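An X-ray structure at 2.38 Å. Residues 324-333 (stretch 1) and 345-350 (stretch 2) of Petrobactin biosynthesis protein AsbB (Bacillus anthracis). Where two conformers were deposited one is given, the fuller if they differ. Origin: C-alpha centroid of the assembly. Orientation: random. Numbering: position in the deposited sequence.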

# COMPACT_ATOMS: atom_id res chain seq x y z
N ILE B 324 -17.38 28.83 5.62
CA ILE B 324 -17.71 28.43 6.97
C ILE B 324 -16.98 29.35 7.96
O ILE B 324 -17.56 29.77 8.98
CB ILE B 324 -17.38 26.95 7.23
CG1 ILE B 324 -18.36 26.05 6.46
CG2 ILE B 324 -17.45 26.62 8.73
CD1 ILE B 324 -18.05 24.55 6.61
N SER B 325 -15.74 29.72 7.66
CA SER B 325 -15.00 30.54 8.63
C SER B 325 -15.57 31.96 8.70
O SER B 325 -15.67 32.52 9.78
CB SER B 325 -13.49 30.52 8.37
OG SER B 325 -12.95 29.26 8.70
N ASN B 326 -15.96 32.53 7.56
CA ASN B 326 -16.59 33.85 7.53
C ASN B 326 -17.89 33.83 8.33
O ASN B 326 -18.15 34.72 9.15
CB ASN B 326 -16.82 34.32 6.09
CG ASN B 326 -17.63 35.62 6.00
OD1 ASN B 326 -18.68 35.66 5.37
ND2 ASN B 326 -17.13 36.68 6.64
N TRP B 327 -18.70 32.80 8.10
CA TRP B 327 -19.92 32.59 8.86
C TRP B 327 -19.70 32.50 10.39
O TRP B 327 -20.41 33.16 11.15
CB TRP B 327 -20.57 31.30 8.40
CG TRP B 327 -21.83 30.95 9.10
CD1 TRP B 327 -22.88 31.79 9.35
CD2 TRP B 327 -22.24 29.66 9.57
NE1 TRP B 327 -23.90 31.10 9.97
CE2 TRP B 327 -23.53 29.79 10.11
CE3 TRP B 327 -21.63 28.40 9.59
CZ2 TRP B 327 -24.22 28.72 10.67
CZ3 TRP B 327 -22.32 27.34 10.14
CH2 TRP B 327 -23.60 27.51 10.67
N LEU B 328 -18.75 31.68 10.83
CA LEU B 328 -18.49 31.57 12.28
C LEU B 328 -17.95 32.87 12.81
O LEU B 328 -18.29 33.30 13.90
CB LEU B 328 -17.49 30.46 12.61
CG LEU B 328 -18.05 29.07 12.43
CD1 LEU B 328 -16.91 28.07 12.59
CD2 LEU B 328 -19.19 28.84 13.42
N SER B 329 -17.09 33.51 12.03
CA SER B 329 -16.54 34.78 12.47
C SER B 329 -17.65 35.80 12.78
O SER B 329 -17.55 36.56 13.77
CB SER B 329 -15.58 35.34 11.43
OG SER B 329 -15.09 36.62 11.83
N ASN B 330 -18.69 35.82 11.95
CA ASN B 330 -19.77 36.79 12.12
C ASN B 330 -20.61 36.46 13.33
O ASN B 330 -21.10 37.37 14.02
CB ASN B 330 -20.65 36.90 10.88
CG ASN B 330 -19.96 37.63 9.74
OD1 ASN B 330 -19.08 38.47 9.96
ND2 ASN B 330 -20.35 37.32 8.50
N VAL B 331 -20.78 35.17 13.58
CA VAL B 331 -21.56 34.73 14.72
C VAL B 331 -20.87 35.20 15.99
O VAL B 331 -21.50 35.74 16.88
CB VAL B 331 -21.72 33.19 14.72
CG1 VAL B 331 -22.25 32.71 16.03
CG2 VAL B 331 -22.66 32.78 13.60
N VAL B 332 -19.56 35.04 16.05
CA VAL B 332 -18.81 35.44 17.24
C VAL B 332 -18.81 36.97 17.43
O VAL B 332 -19.04 37.47 18.54
CB VAL B 332 -17.35 34.87 17.19
CG1 VAL B 332 -16.48 35.48 18.29
CG2 VAL B 332 -17.38 33.37 17.31
N SER B 333 -18.56 37.71 16.35
CA SER B 333 -18.42 39.16 16.44
C SER B 333 -19.73 39.89 16.81
O SER B 333 -19.70 41.04 17.24
CB SER B 333 -17.81 39.74 15.16
OG SER B 333 -18.81 39.80 14.17
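Stretch 2 (345-350) ILLKEF

Residues 345-349 run in extended form along one flank of the helix 324-333, and the backbone leaves that form at Phe350 (psi -6°). The run is antiparallel to the helix in register: Leu346 lies nearest Ser329 (CA to CA 7.1 Å) and Lys348, nearer the start of the helical stretch, nearest Ser325 (CA to CA 5.3 Å), so the two backbones draw together in that direction. The stretch opens as a strand at Ile345 and Leu346 and stays extended through Leu347 and Lys348. Side chains therefore alternate: Leu346 and Lys348 point their CA-to-CB bonds toward the helix, Ile345 and Leu347 away. All four have chi1 m and chi2 t, so the difference in contact comes from the backbone and not from the rotamer.

Leu346 (m, t) extends its CD1 between two residues one helical turn apart, 3.5 Å from Val332 CG2 and 3.7 Å from Leu328 CB. Val332, chi1 t, places CG2 on the Leu346 side; Leu328 (m, t) offers its CB while its methyls lie farther off.

Lys348 packs its CB 4.1 Å from Ser325 CB, then runs out through t chi2 and chi3 along the helix toward Ser329, whose OG, chi1 t, lies 3.3 Å from Lys348 CE. This is a contact with the aliphatic chain; chi4 turns to p, and NZ is hydrogen-bonded elsewhere in the structure.

Ser325 makes the polar link. With chi1 m, its OG accepts a hydrogen bond from Glu349 N (N to OG 2.9 Å, N-H...O angle 156°), tying the helix directly to the neighbouring backbone. The same OG donates to water 1 (OG to water O 2.7 Å), which in turn donates to Glu349 OE1 (water O to OE1 2.6 Å). Glu349, m at chi1 and extended at chi2 (154°), thus meets one serine hydroxyl through both its backbone and, by way of water, its carboxylate.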

# COMPACT_ATOMS: atom_id res chain seq x y z
N ILE B 345 -11.01 32.84 20.30
CA ILE B 345 -10.29 33.02 19.04
C ILE B 345 -10.75 31.92 18.08
O ILE B 345 -10.80 30.77 18.47
CB ILE B 345 -8.79 32.81 19.24
CG1 ILE B 345 -8.25 33.82 20.23
CG2 ILE B 345 -8.03 32.86 17.91
CD1 ILE B 345 -6.95 33.35 20.85
N LEU B 346 -11.12 32.27 16.85
CA LEU B 346 -11.38 31.25 15.83
C LEU B 346 -10.30 31.35 14.76
O LEU B 346 -10.23 32.36 14.09
CB LEU B 346 -12.75 31.45 15.19
CG LEU B 346 -13.95 31.37 16.13
CD1 LEU B 346 -15.20 31.51 15.31
CD2 LEU B 346 -13.98 30.09 16.89
N LEU B 347 -9.44 30.34 14.60
CA LEU B 347 -8.39 30.52 13.59
C LEU B 347 -9.07 30.27 12.25
O LEU B 347 -9.50 29.14 11.94
CB LEU B 347 -7.25 29.52 13.81
CG LEU B 347 -6.58 29.60 15.17
CD1 LEU B 347 -5.57 28.49 15.33
CD2 LEU B 347 -5.93 31.00 15.37
N LYS B 348 -9.13 31.30 11.42
CA LYS B 348 -9.99 31.25 10.26
C LYS B 348 -9.30 30.46 9.17
O LYS B 348 -8.10 30.67 8.93
CB LYS B 348 -10.34 32.66 9.77
CG LYS B 348 -11.23 33.48 10.71
CD LYS B 348 -11.57 34.85 10.08
CE LYS B 348 -11.93 35.93 11.13
NZ LYS B 348 -10.77 36.59 11.84
N GLU B 349 -10.04 29.58 8.50
CA GLU B 349 -9.50 28.94 7.32
C GLU B 349 -9.98 29.91 6.25
O GLU B 349 -11.08 29.79 5.74
CB GLU B 349 -10.21 27.56 7.21
CG GLU B 349 -9.71 26.55 8.31
CD GLU B 349 -10.69 25.44 8.73
OE1 GLU B 349 -11.71 25.16 8.07
OE2 GLU B 349 -10.43 24.82 9.76
N PHE B 350 -9.09 30.81 5.83
CA PHE B 350 -9.57 31.98 5.13
C PHE B 350 -9.41 31.88 3.61
O PHE B 350 -9.88 32.73 2.85
CB PHE B 350 -8.93 33.27 5.69
CG PHE B 350 -7.45 33.31 5.54
CD1 PHE B 350 -6.63 32.81 6.54
CD2 PHE B 350 -6.86 33.79 4.38
CE1 PHE B 350 -5.27 32.80 6.41
CE2 PHE B 350 -5.49 33.79 4.24
CZ PHE B 350 -4.69 33.30 5.27
O HOH W 1 -13.73 26.85 7.91